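Local coordinates for hypothetical sugar ABC-transporter sugar binding protein (Arthrobacter globiformis, PDB 7BVT) that binds the cyclic tetrasaccharide cyclic alpha-maltosyl-1,6-maltose, probably as the extracellular solute receptor that hands the sugar to an ABC transporter, at residues Ala46-Tyr51 and Ile60-Val65; Ser56-Ser61 and Ala312-Ser317; Leu186-Gly191 and Asp236-Gly241; Gly249-Gly254 and Ala259-Trp264. All coordinates share one frame; numbering follows the deposited sequence.

Contact 1: Ala46-Tyr51 and Ile60-Val65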
loop_
_atom_site.group_PDB
_atom_site.type_symbol
_atom_site.label_atom_id
_atom_site.label_comp_id
_atom_site.label_asym_id
_atom_site.label_seq_id
_atom_site.Cartn_x
_atom_site.Cartn_y
_atom_site.Cartn_z
ATOM N N ALA A 46 -19.177 7.484 -11.938
ATOM C CA ALA A 46 -20.125 8.522 -11.464
ATOM C C ALA A 46 -19.381 9.861 -11.339
ATOM O O ALA A 46 -19.921 10.902 -11.717
ATOM C CB ALA A 46 -20.738 8.148 -10.139
ATOM N N MET A 47 -18.133 9.811 -10.873
ATOM C CA MET A 47 -17.314 11.047 -10.725
ATOM C C MET A 47 -16.951 11.603 -12.094
ATOM O O MET A 47 -16.917 12.842 -12.240
ATOM C CB MET A 47 -16.074 10.713 -9.911
ATOM C CG MET A 47 -16.574 10.039 -8.668
ATOM S SD MET A 47 -15.598 10.406 -7.313
ATOM C CE MET A 47 -16.078 12.123 -7.273
ATOM N N VAL A 48 -16.636 10.735 -13.051
ATOM C CA VAL A 48 -16.377 11.151 -14.452
ATOM C C VAL A 48 -17.662 11.830 -14.944
ATOM O O VAL A 48 -17.568 12.935 -15.543
ATOM C CB VAL A 48 -15.919 9.954 -15.302
ATOM C CG1 VAL A 48 -16.012 10.209 -16.793
ATOM C CG2 VAL A 48 -14.497 9.516 -14.962
ATOM N N ASP A 49 -18.820 11.213 -14.707
ATOM C CA ASP A 49 -20.103 11.824 -15.169
ATOM C C ASP A 49 -20.241 13.220 -14.603
ATOM O O ASP A 49 -20.599 14.179 -15.385
ATOM C CB ASP A 49 -21.323 11.030 -14.685
ATOM C CG ASP A 49 -21.478 9.722 -15.401
ATOM O OD1 ASP A 49 -20.845 9.583 -16.471
ATOM O OD2 ASP A 49 -22.249 8.864 -14.841
ATOM N N THR A 50 -20.005 13.352 -13.295
ATOM C CA THR A 50 -20.113 14.599 -12.543
ATOM C C THR A 50 -19.184 15.627 -13.194
ATOM O O THR A 50 -19.636 16.750 -13.509
ATOM C CB THR A 50 -19.889 14.391 -11.052
ATOM O OG1 THR A 50 -20.928 13.534 -10.558
ATOM C CG2 THR A 50 -19.909 15.683 -10.279
ATOM N N TYR A 51 -17.900 15.306 -13.349
ATOM C CA TYR A 51 -16.948 16.247 -13.993
ATOM C C TYR A 51 -17.397 16.643 -15.400
ATOM O O TYR A 51 -17.337 17.848 -15.717
ATOM C CB TYR A 51 -15.552 15.621 -13.992
ATOM C CG TYR A 51 -14.518 16.454 -14.698
ATOM C CD1 TYR A 51 -13.942 17.530 -14.070
ATOM C CD2 TYR A 51 -14.164 16.175 -16.009
ATOM C CE1 TYR A 51 -12.953 18.272 -14.706
ATOM C CE2 TYR A 51 -13.198 16.936 -16.654
ATOM C CZ TYR A 51 -12.580 17.972 -15.996
ATOM O OH TYR A 51 -11.609 18.685 -16.672
ATOM N N ILE A 60 -13.899 13.589 -20.376
ATOM C CA ILE A 60 -13.140 12.403 -19.916
ATOM C C ILE A 60 -13.855 11.167 -20.458
ATOM O O ILE A 60 -15.086 11.042 -20.243
ATOM C CB ILE A 60 -13.050 12.339 -18.380
ATOM C CG1 ILE A 60 -12.233 13.507 -17.798
ATOM C CG2 ILE A 60 -12.511 10.959 -17.964
ATOM C CD1 ILE A 60 -10.749 13.456 -18.097
ATOM N N SER A 61 -13.094 10.315 -21.113
ATOM C CA SER A 61 -13.516 8.973 -21.556
ATOM C C SER A 61 -12.674 7.967 -20.797
ATOM O O SER A 61 -11.522 7.821 -21.136
ATOM C CB SER A 61 -13.375 8.767 -23.036
ATOM O OG SER A 61 -14.256 9.641 -23.700
ATOM N N ALA A 62 -13.308 7.280 -19.873
ATOM C CA ALA A 62 -12.641 6.310 -18.993
ATOM C C ALA A 62 -12.880 4.924 -19.561
ATOM O O ALA A 62 -14.045 4.688 -19.971
ATOM C CB ALA A 62 -13.188 6.464 -17.619
ATOM N N SER A 63 -11.864 4.073 -19.534
ATOM C CA SER A 63 -11.946 2.623 -19.880
ATOM C C SER A 63 -11.260 1.775 -18.811
ATOM O O SER A 63 -10.146 2.126 -18.342
ATOM C CB SER A 63 -11.378 2.359 -21.214
ATOM O OG SER A 63 -12.022 3.174 -22.188
ATOM N N ASN A 64 -11.859 0.642 -18.497
ATOM C CA ASN A 64 -11.212 -0.407 -17.685
ATOM C C ASN A 64 -10.247 -1.191 -18.558
ATOM O O ASN A 64 -10.588 -1.537 -19.704
ATOM C CB ASN A 64 -12.229 -1.351 -17.047
ATOM C CG ASN A 64 -11.552 -2.563 -16.450
ATOM O OD1 ASN A 64 -11.205 -3.535 -17.157
ATOM N ND2 ASN A 64 -11.235 -2.451 -15.164
ATOM N N VAL A 65 -9.056 -1.433 -18.051
ATOM C CA VAL A 65 -8.064 -2.382 -18.578
ATOM C C VAL A 65 -7.755 -3.321 -17.422
ATOM O O VAL A 65 -7.422 -2.847 -16.330
ATOM C CB VAL A 65 -6.792 -1.669 -19.071
ATOM C CG1 VAL A 65 -5.750 -2.647 -19.542
ATOM C CG2 VAL A 65 -7.072 -0.610 -20.111
#
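Ile60 on strand 58-64 meets both Val48 and Tyr51 on helix 38-53, and its two branches divide the work. CG2 of Ile60 lies anti to the backbone N and faces Val48, with Ile60 CG2 3.8 Å from Val48 CG1. The other branch, CG1, packs against the Tyr51 ring, where Ile60 CG1 is 3.7 Å from Tyr51 CE2. It approaches the ring obliquely. In both pairs the side chains cross at about a right angle. Val48 CG1 also lies 3.7 Å from Ile60 O, so this methyl touches backbone as well as side chain. That carbonyl oxygen accepts a hydrogen bond from the Asn52 side chain. Tyr51 reaches the strand because CG stands anti to its own backbone N (chi1 176°), and its hydroxyl bonds to Asp314 on helix 306-319. Ser61 points its side chain away from the helix, and its backbone bonds to Val30 and Val32 of strand 28-34. Ala62 turns back toward the helix and makes a lighter contact, its CB 4.3 Å from Val48 CG2. The helix and strand segments run nearly antiparallel, at 170°, with axes 9.0 Å apart. They are the last two elements of the beta-alpha-beta unit 28-34, 38-53, 58-64. No hydrogen bond links the two segments. The join is therefore hydrophobic, made by the branched side chains of Val48 and Ile60, the Ala62 methyl and one ring, while the polar groups of Tyr51 and Ile60 find their partners elsewhere.

Contact 2: Ser56-Ser61 and Ala312-Ser317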
loop_
_atom_site.group_PDB
_atom_site.type_symbol
_atom_site.label_atom_id
_atom_site.label_comp_id
_atom_site.label_asym_id
_atom_site.label_seq_id
_atom_site.Cartn_x
_atom_site.Cartn_y
_atom_site.Cartn_z
ATOM N N SER A 56 -17.627 22.343 -19.986
ATOM C CA SER A 56 -17.649 22.001 -21.428
ATOM C C SER A 56 -16.280 22.147 -22.084
ATOM O O SER A 56 -16.241 22.101 -23.322
ATOM C CB SER A 56 -18.699 22.885 -22.110
ATOM O OG SER A 56 -19.971 22.418 -21.703
ATOM N N ASP A 57 -15.195 22.241 -21.324
ATOM C CA ASP A 57 -13.814 22.417 -21.852
ATOM C C ASP A 57 -13.088 21.092 -21.996
ATOM O O ASP A 57 -12.218 21.012 -22.888
ATOM C CB ASP A 57 -12.990 23.322 -20.953
ATOM C CG ASP A 57 -13.629 24.677 -20.848
ATOM O OD1 ASP A 57 -13.822 25.258 -21.912
ATOM O OD2 ASP A 57 -13.985 25.062 -19.726
ATOM N N VAL A 58 -13.429 20.097 -21.165
ATOM C CA VAL A 58 -12.779 18.764 -21.158
ATOM C C VAL A 58 -13.877 17.714 -21.114
ATOM O O VAL A 58 -14.817 17.868 -20.320
ATOM C CB VAL A 58 -11.829 18.639 -19.959
ATOM C CG1 VAL A 58 -11.108 17.304 -19.938
ATOM C CG2 VAL A 58 -10.843 19.775 -19.923
ATOM N N ARG A 59 -13.709 16.631 -21.883
ATOM C CA ARG A 59 -14.566 15.433 -21.788
ATOM C C ARG A 59 -13.648 14.240 -21.514
ATOM O O ARG A 59 -12.733 13.981 -22.346
ATOM C CB ARG A 59 -15.386 15.192 -23.059
ATOM C CG ARG A 59 -16.090 13.843 -23.096
ATOM C CD ARG A 59 -17.206 13.736 -24.142
ATOM N NE ARG A 59 -18.023 12.525 -23.921
ATOM C CZ ARG A 59 -18.935 12.370 -22.944
ATOM N NH1 ARG A 59 -19.184 13.346 -22.080
ATOM N NH2 ARG A 59 -19.605 11.235 -22.832
ATOM N N ILE A 60 -13.899 13.589 -20.376
ATOM C CA ILE A 60 -13.140 12.403 -19.916
ATOM C C ILE A 60 -13.855 11.167 -20.458
ATOM O O ILE A 60 -15.086 11.042 -20.243
ATOM C CB ILE A 60 -13.050 12.339 -18.380
ATOM C CG1 ILE A 60 -12.233 13.507 -17.798
ATOM C CG2 ILE A 60 -12.511 10.959 -17.964
ATOM C CD1 ILE A 60 -10.749 13.456 -18.097
ATOM N N SER A 61 -13.094 10.315 -21.113
ATOM C CA SER A 61 -13.516 8.973 -21.556
ATOM C C SER A 61 -12.674 7.967 -20.797
ATOM O O SER A 61 -11.522 7.821 -21.136
ATOM C CB SER A 61 -13.375 8.767 -23.036
ATOM O OG SER A 61 -14.256 9.641 -23.700
ATOM N N ALA A 312 -5.912 17.217 -19.081
ATOM C CA ALA A 312 -5.858 15.999 -18.251
ATOM C C ALA A 312 -5.700 16.425 -16.797
ATOM O O ALA A 312 -6.366 15.886 -15.889
ATOM C CB ALA A 312 -4.708 15.145 -18.698
ATOM N N ALA A 313 -4.749 17.328 -16.548
ATOM C CA ALA A 313 -4.463 17.757 -15.162
ATOM C C ALA A 313 -5.665 18.515 -14.575
ATOM O O ALA A 313 -5.855 18.524 -13.364
ATOM C CB ALA A 313 -3.194 18.607 -15.135
ATOM N N ASP A 314 -6.531 19.106 -15.395
ATOM C CA ASP A 314 -7.736 19.810 -14.905
ATOM C C ASP A 314 -8.669 18.776 -14.256
ATOM O O ASP A 314 -9.203 19.048 -13.174
ATOM C CB ASP A 314 -8.484 20.584 -15.993
ATOM C CG ASP A 314 -9.633 21.396 -15.446
ATOM O OD1 ASP A 314 -9.343 22.459 -14.836
ATOM O OD2 ASP A 314 -10.822 20.954 -15.581
ATOM N N PHE A 315 -8.848 17.641 -14.903
ATOM C CA PHE A 315 -9.667 16.550 -14.329
ATOM C C PHE A 315 -9.030 16.034 -13.021
ATOM O O PHE A 315 -9.737 15.932 -11.994
ATOM C CB PHE A 315 -9.861 15.417 -15.318
ATOM C CG PHE A 315 -10.491 14.216 -14.683
ATOM C CD1 PHE A 315 -11.776 14.280 -14.162
ATOM C CD2 PHE A 315 -9.753 13.064 -14.528
ATOM C CE1 PHE A 315 -12.314 13.193 -13.516
ATOM C CE2 PHE A 315 -10.304 11.971 -13.887
ATOM C CZ PHE A 315 -11.597 12.029 -13.406
ATOM N N LEU A 316 -7.722 15.808 -13.034
ATOM C CA LEU A 316 -7.048 15.282 -11.815
ATOM C C LEU A 316 -7.152 16.336 -10.707
ATOM O O LEU A 316 -7.375 15.977 -9.552
ATOM C CB LEU A 316 -5.596 14.922 -12.153
ATOM C CG LEU A 316 -5.357 13.737 -13.068
ATOM C CD1 LEU A 316 -3.877 13.454 -13.228
ATOM C CD2 LEU A 316 -6.075 12.492 -12.616
ATOM N N SER A 317 -7.017 17.628 -11.036
ATOM C CA SER A 317 -7.133 18.711 -10.015
ATOM C C SER A 317 -8.530 18.642 -9.386
ATOM O O SER A 317 -8.663 18.716 -8.178
ATOM C CB SER A 317 -6.874 20.081 -10.624
ATOM O OG SER A 317 -5.543 20.168 -11.158
#
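The end of the Ile60 side chain lies over one face of the Phe315 ring, and the two side chains cross at about a right angle. Ile60 CG1 sits 3.6 Å above the ring plane, offset toward the rim. Measured to the ring centroid it is 4.0 Å away and 25° off the normal, which makes this a CH-pi contact. The terminal methyl settles nearer the root of the ring: Ile60 CD1 is 3.5 Å from Phe315 CG and 3.5 Å from Phe315 CB. Phe315 carries CG anti to its backbone N (chi1 171°), which brings the ring from helix 306-319 up to the strand. Tyr51 of helix 38-53 meets this ring edge-to-face. Beside the ring, Val58 also turns its CB toward the helix. Its contact is marginal, with Val58 CG2 4.5 Å from Asp314 OD2, an oxygen that already has its partner in Tyr51. On the helix itself, Ser317 OG donates to Ala313 O over 2.8 Å, from above the carbonyl plane. Ser317 N reaches the same oxygen from the opposite face, so two bonds hold it. Strand 58-64 pairs in parallel with strand 28-34, and segments more than 250 residues apart in sequence are brought together here. Helix 306-319, late in the chain, packs on a strand near its start. Such helix-on-sheet packing is consistent with the alpha/beta lobes of bacterial solute-binding proteins.

Contact 3: Leu186-Gly191 and Asp236-Gly241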
loop_
_atom_site.group_PDB
_atom_site.type_symbol
_atom_site.label_atom_id
_atom_site.label_comp_id
_atom_site.label_asym_id
_atom_site.label_seq_id
_atom_site.Cartn_x
_atom_site.Cartn_y
_atom_site.Cartn_z
ATOM N N LEU A 186 2.019 -14.760 9.684
ATOM C CA LEU A 186 3.055 -14.042 8.915
ATOM C C LEU A 186 2.951 -14.427 7.456
ATOM O O LEU A 186 2.629 -15.604 7.126
ATOM C CB LEU A 186 4.447 -14.364 9.445
ATOM C CG LEU A 186 4.816 -13.669 10.729
ATOM C CD1 LEU A 186 6.072 -14.317 11.243
ATOM C CD2 LEU A 186 4.954 -12.157 10.508
ATOM N N TYR A 187 3.241 -13.452 6.586
ATOM C CA TYR A 187 3.217 -13.673 5.127
ATOM C C TYR A 187 4.605 -14.164 4.743
ATOM O O TYR A 187 5.474 -13.363 4.420
ATOM C CB TYR A 187 2.752 -12.407 4.409
ATOM C CG TYR A 187 2.103 -12.671 3.081
ATOM C CD1 TYR A 187 2.843 -13.182 2.016
ATOM C CD2 TYR A 187 0.751 -12.452 2.901
ATOM C CE1 TYR A 187 2.253 -13.460 0.800
ATOM C CE2 TYR A 187 0.148 -12.713 1.679
ATOM C CZ TYR A 187 0.907 -13.221 0.635
ATOM O OH TYR A 187 0.339 -13.513 -0.578
ATOM N N THR A 188 4.836 -15.483 4.839
ATOM C CA THR A 188 6.203 -16.034 4.865
ATOM C C THR A 188 6.615 -16.650 3.528
ATOM O O THR A 188 7.782 -16.988 3.466
ATOM C CB THR A 188 6.354 -17.103 5.952
ATOM O OG1 THR A 188 5.417 -18.154 5.728
ATOM C CG2 THR A 188 6.119 -16.592 7.352
ATOM N N GLN A 189 5.726 -16.768 2.538
ATOM C CA GLN A 189 6.142 -17.321 1.223
ATOM C C GLN A 189 6.177 -16.246 0.124
ATOM O O GLN A 189 5.182 -15.507 -0.074
ATOM C CB GLN A 189 5.218 -18.463 0.839
ATOM C CG GLN A 189 5.340 -19.612 1.825
ATOM C CD GLN A 189 4.440 -20.745 1.403
ATOM O OE1 GLN A 189 3.293 -20.820 1.822
ATOM N NE2 GLN A 189 4.936 -21.546 0.474
ATOM N N ALA A 190 7.305 -16.196 -0.579
ATOM C CA ALA A 190 7.563 -15.216 -1.669
ATOM C C ALA A 190 6.473 -15.308 -2.751
ATOM O O ALA A 190 6.018 -14.270 -3.214
ATOM C CB ALA A 190 8.956 -15.426 -2.198
ATOM N N GLY A 191 6.050 -16.496 -3.164
ATOM C CA GLY A 191 5.141 -16.581 -4.326
ATOM C C GLY A 191 5.770 -15.989 -5.593
ATOM O O GLY A 191 7.017 -15.924 -5.698
ATOM N N ASP A 236 11.448 -15.333 15.521
ATOM C CA ASP A 236 11.022 -15.673 16.900
ATOM C C ASP A 236 9.565 -16.097 16.901
ATOM O O ASP A 236 9.225 -17.046 17.620
ATOM C CB ASP A 236 11.207 -14.545 17.902
ATOM C CG ASP A 236 12.650 -14.277 18.264
ATOM O OD1 ASP A 236 13.501 -15.071 17.889
ATOM O OD2 ASP A 236 12.896 -13.240 18.900
ATOM N N LEU A 237 8.699 -15.390 16.184
ATOM C CA LEU A 237 7.255 -15.755 16.044
ATOM C C LEU A 237 7.128 -17.155 15.439
ATOM O O LEU A 237 6.305 -17.942 15.916
ATOM C CB LEU A 237 6.503 -14.718 15.193
ATOM C CG LEU A 237 6.279 -13.387 15.901
ATOM C CD1 LEU A 237 5.927 -12.290 14.906
ATOM C CD2 LEU A 237 5.147 -13.535 16.927
ATOM N N ILE A 238 7.912 -17.459 14.403
ATOM C CA ILE A 238 7.813 -18.763 13.697
ATOM C C ILE A 238 8.341 -19.863 14.628
ATOM O O ILE A 238 7.628 -20.899 14.729
ATOM C CB ILE A 238 8.615 -18.707 12.398
ATOM C CG1 ILE A 238 7.979 -17.734 11.414
ATOM C CG2 ILE A 238 8.764 -20.111 11.823
ATOM C CD1 ILE A 238 8.901 -17.338 10.249
ATOM N N ASP A 239 9.485 -19.623 15.269
ATOM C CA ASP A 239 10.220 -20.629 16.093
ATOM C C ASP A 239 9.315 -20.996 17.267
ATOM O O ASP A 239 9.325 -22.178 17.664
ATOM C CB ASP A 239 11.604 -20.143 16.559
ATOM C CG ASP A 239 12.709 -20.260 15.503
ATOM O OD1 ASP A 239 12.465 -20.882 14.422
ATOM O OD2 ASP A 239 13.798 -19.661 15.736
ATOM N N SER A 240 8.571 -20.028 17.824
ATOM C CA SER A 240 7.652 -20.283 18.984
ATOM C C SER A 240 6.441 -21.102 18.543
ATOM O O SER A 240 5.693 -21.537 19.443
ATOM C CB SER A 240 7.236 -19.004 19.638
ATOM O OG SER A 240 6.490 -18.172 18.751
ATOM N N GLY A 241 6.147 -21.192 17.238
ATOM C CA GLY A 241 4.874 -21.714 16.725
ATOM C C GLY A 241 3.720 -20.723 16.740
ATOM O O GLY A 241 2.631 -21.105 16.250
#
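Leu186 CD1 fits against two successive residues of helix 225-239. It lies 3.9 Å from Ile238 CG1 and 4.0 Å from Leu237 CB. The Leu186 side chain crosses that of Leu237 at about a right angle but meets Ile238 at a slant. Ile238 then extends to a second partner. Its CG1 is anti to the carbonyl carbon (chi1 -67°) and its chain continues extended, which carries CD1 to Thr188, where Ile238 CD1 and Thr188 CG2 meet tip to tip at 4.1 Å. All these contacts are between carbon atoms, and no hydrogen bond crosses between the segments. The rotation of Thr188 is fixed from outside: its OG1 is hydrogen-bonded to the backbone N of Ala246, while the methyl faces the helix. Leu186 and Leu237 both also touch Ser243. Between Leu186 and Thr188, Tyr187 is the centre of an inverse gamma turn. It belongs to the glycan pocket and touches a bound glucose, so the packed loop carries a sugar-binding residue. The helix ends close by, and Gly241 leaves helical geometry with positive phi. Helix 377-392 covers Thr188 and Ile238 through Leu392, and helix 165-179 meets Leu237 through Leu168 and Lys169.

Contact 4: Gly249-Gly254 and Ala259-Trp264. With GLC (alpha-D-glucopyranose), chain B; GLC (alpha-D-glucopyranose), chain C.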
loop_
_atom_site.group_PDB
_atom_site.type_symbol
_atom_site.label_atom_id
_atom_site.label_comp_id
_atom_site.label_asym_id
_atom_site.label_seq_id
_atom_site.Cartn_x
_atom_site.Cartn_y
_atom_site.Cartn_z
ATOM N N GLY A 249 -3.148 -17.216 6.096
ATOM C CA GLY A 249 -4.578 -17.331 5.746
ATOM C C GLY A 249 -5.349 -18.051 6.833
ATOM O O GLY A 249 -6.606 -18.043 6.767
ATOM N N GLU A 250 -4.670 -18.582 7.850
ATOM C CA GLU A 250 -5.384 -19.163 9.029
ATOM C C GLU A 250 -6.307 -18.133 9.695
ATOM O O GLU A 250 -7.440 -18.471 10.138
ATOM C CB GLU A 250 -4.404 -19.766 10.020
ATOM C CG GLU A 250 -3.679 -20.952 9.481
ATOM C CD GLU A 250 -4.567 -22.026 8.867
ATOM O OE1 GLU A 250 -5.430 -22.564 9.609
ATOM O OE2 GLU A 250 -4.397 -22.304 7.649
ATOM N N PHE A 251 -5.853 -16.885 9.811
ATOM C CA PHE A 251 -6.618 -15.799 10.448
ATOM C C PHE A 251 -7.889 -15.583 9.630
ATOM O O PHE A 251 -8.980 -15.493 10.214
ATOM C CB PHE A 251 -5.783 -14.509 10.481
ATOM C CG PHE A 251 -6.605 -13.315 10.850
ATOM C CD1 PHE A 251 -7.233 -13.206 12.078
ATOM C CD2 PHE A 251 -6.820 -12.307 9.922
ATOM C CE1 PHE A 251 -8.006 -12.100 12.385
ATOM C CE2 PHE A 251 -7.655 -11.258 10.203
ATOM C CZ PHE A 251 -8.247 -11.145 11.435
ATOM N N GLU A 252 -7.729 -15.484 8.315
ATOM C CA GLU A 252 -8.848 -15.135 7.410
ATOM C C GLU A 252 -9.919 -16.249 7.435
ATOM O O GLU A 252 -11.094 -15.905 7.316
ATOM C CB GLU A 252 -8.319 -14.889 6.006
ATOM C CG GLU A 252 -7.541 -13.576 5.961
ATOM C CD GLU A 252 -6.786 -13.307 4.685
ATOM O OE1 GLU A 252 -7.013 -13.997 3.694
ATOM O OE2 GLU A 252 -5.952 -12.410 4.701
ATOM N N LYS A 253 -9.500 -17.487 7.662
ATOM C CA LYS A 253 -10.377 -18.689 7.822
ATOM C C LYS A 253 -11.136 -18.675 9.157
ATOM O O LYS A 253 -11.943 -19.578 9.347
ATOM C CB LYS A 253 -9.541 -19.972 7.806
ATOM C CG LYS A 253 -8.931 -20.379 6.477
ATOM C CD LYS A 253 -7.759 -21.322 6.660
ATOM C CE LYS A 253 -7.667 -22.442 5.639
ATOM N NZ LYS A 253 -6.694 -22.142 4.556
ATOM N N GLY A 254 -10.869 -17.743 10.083
ATOM C CA GLY A 254 -11.404 -17.798 11.449
ATOM C C GLY A 254 -10.715 -18.864 12.269
ATOM O O GLY A 254 -11.288 -19.274 13.283
ATOM N N ALA A 259 -3.491 -10.932 12.092
ATOM C CA ALA A 259 -2.662 -10.813 10.869
ATOM C C ALA A 259 -2.503 -9.341 10.547
ATOM O O ALA A 259 -3.385 -8.539 10.866
ATOM C CB ALA A 259 -3.308 -11.560 9.719
ATOM N N GLN A 260 -1.423 -9.001 9.839
ATOM C CA GLN A 260 -1.410 -7.702 9.137
ATOM C C GLN A 260 -2.351 -7.806 7.948
ATOM O O GLN A 260 -2.296 -8.810 7.212
ATOM C CB GLN A 260 -0.001 -7.334 8.684
ATOM C CG GLN A 260 0.835 -6.897 9.832
ATOM C CD GLN A 260 2.263 -6.510 9.524
ATOM O OE1 GLN A 260 2.772 -6.584 8.365
ATOM N NE2 GLN A 260 2.911 -6.096 10.588
ATOM N N GLU A 261 -3.232 -6.825 7.815
ATOM C CA GLU A 261 -4.224 -6.770 6.737
ATOM C C GLU A 261 -4.295 -5.355 6.177
ATOM O O GLU A 261 -4.308 -4.373 6.931
ATOM C CB GLU A 261 -5.605 -7.236 7.239
ATOM C CG GLU A 261 -5.621 -8.726 7.578
ATOM C CD GLU A 261 -5.617 -9.711 6.442
ATOM O OE1 GLU A 261 -5.623 -9.295 5.256
ATOM O OE2 GLU A 261 -5.648 -10.949 6.749
ATOM N N GLY A 262 -4.515 -5.292 4.859
ATOM C CA GLY A 262 -4.745 -4.002 4.212
ATOM C C GLY A 262 -6.076 -3.423 4.558
ATOM O O GLY A 262 -6.998 -4.155 4.944
ATOM N N SER A 263 -6.182 -2.103 4.485
ATOM C CA SER A 263 -7.373 -1.337 4.898
ATOM C C SER A 263 -8.572 -1.780 4.044
ATOM O O SER A 263 -9.711 -1.661 4.541
ATOM C CB SER A 263 -7.135 0.168 4.800
ATOM O OG SER A 263 -6.653 0.472 3.508
ATOM N N TRP A 264 -8.355 -2.259 2.818
ATOM C CA TRP A 264 -9.471 -2.733 1.960
ATOM C C TRP A 264 -10.242 -3.857 2.655
ATOM O O TRP A 264 -11.425 -4.027 2.321
ATOM C CB TRP A 264 -8.962 -3.155 0.583
ATOM C CG TRP A 264 -7.962 -4.258 0.620
ATOM C CD1 TRP A 264 -8.234 -5.593 0.634
ATOM C CD2 TRP A 264 -6.531 -4.152 0.656
ATOM N NE1 TRP A 264 -7.082 -6.323 0.690
ATOM C CE2 TRP A 264 -6.015 -5.470 0.707
ATOM C CE3 TRP A 264 -5.636 -3.081 0.667
ATOM C CZ2 TRP A 264 -4.645 -5.744 0.773
ATOM C CZ3 TRP A 264 -4.288 -3.368 0.682
ATOM C CH2 TRP A 264 -3.801 -4.664 0.713
HETATM C C1 GLC B . -6.772 -6.217 -3.721
HETATM C C2 GLC B . -6.832 -4.792 -3.144
HETATM C C3 GLC B . -5.562 -4.022 -3.500
HETATM C C4 GLC B . -4.306 -4.799 -3.131
HETATM C C5 GLC B . -4.345 -6.181 -3.770
HETATM C C6 GLC B . -3.183 -7.057 -3.416
HETATM O O1 GLC B . -6.891 -6.321 -5.166
HETATM O O2 GLC B . -8.026 -4.006 -3.485
HETATM O O3 GLC B . -5.584 -2.780 -2.832
HETATM O O4 GLC B . -3.064 -4.148 -3.563
HETATM O O5 GLC B . -5.547 -6.839 -3.317
HETATM O O6 GLC B . -3.385 -8.448 -3.856
HETATM C C1 GLC C . -2.338 -3.714 -2.396
HETATM C C2 GLC C . -1.708 -2.383 -2.668
HETATM C C3 GLC C . -0.499 -2.543 -3.554
HETATM C C4 GLC C . 0.444 -3.562 -2.895
HETATM C C5 GLC C . -0.272 -4.898 -2.752
HETATM C C6 GLC C . 0.636 -5.930 -2.061
HETATM O O2 GLC C . -2.721 -1.516 -3.147
HETATM O O3 GLC C . 0.115 -1.257 -3.747
HETATM O O4 GLC C . 1.599 -3.792 -3.678
HETATM O O5 GLC C . -1.386 -4.706 -1.916
HETATM O O6 GLC C . 0.147 -7.229 -2.386
#
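Phe251 packs closely against Ala259 and Glu261. Its CD2 is 3.6 Å from Ala259 CB, and the backbone N of Ala259 lies over one face of the ring. At the ring edge, in its plane, Glu261 OE2 is 3.6 Å from Phe251 CD2. Having CG anti to its backbone N (chi1 168°) swings the ring toward the strand. Phe275 adds an edge-to-face contact with this ring. The same Glu261 oxygen also meets Glu252: the two OE2 atoms, of Glu252 and Glu261, are 2.5 Å apart, with the carboxylate planes turned 45° to each other. Two acid oxygens this close suggest that one of the two groups holds a proton and donates it to the other. Glu261 bends at chi2 (-74°) to place its carboxylate there, whereas Glu252 reaches in with an extended chain. The outer side of the type I beta turn from Phe251 to Gly254 is looser. Lys253 is exposed, and its NZ makes a long salt bridge, 3.9 Å, with Glu250 OE2. Just past the end of the strand, Trp264 belongs to the glycan pocket. One ring face covers Gly262 CA, and the opposite face receives the chain B glucose, whose C2 is 3.8 Å above the plane. Trp264 CH2 is 3.6 Å from C1 of the chain C glucose. Asp185 holds the loop by accepting from the backbone N of Gly249 and Phe251. Strand 258-262 pairs antiparallel with strand 140-147, whose Met145 touches both Phe251 and Glu261, and helix 195-207 brings Trp199 against Trp264.

Overall arrangement
From the N terminus, contact 1 closes first, a short loop of eight residues between helix 38-53 and strand 58-64. Contact 2 begins on that same strand, shares Ile60 and Ser61 with contact 1, and closes a loop of 250 residues by bringing in helix 306-319. The two touch through Tyr51 and Asp314. Contacts 3 and 4 both nest inside this long loop, one after the other. Contact 3 ties the loop 186-191 to helix 225-239, and contact 4 joins the following turn to strand 258-262. Their centres are about 14 Å apart. Contacts 1 and 3 lie on opposite sides of the chain's centre, about 42 Å between centres.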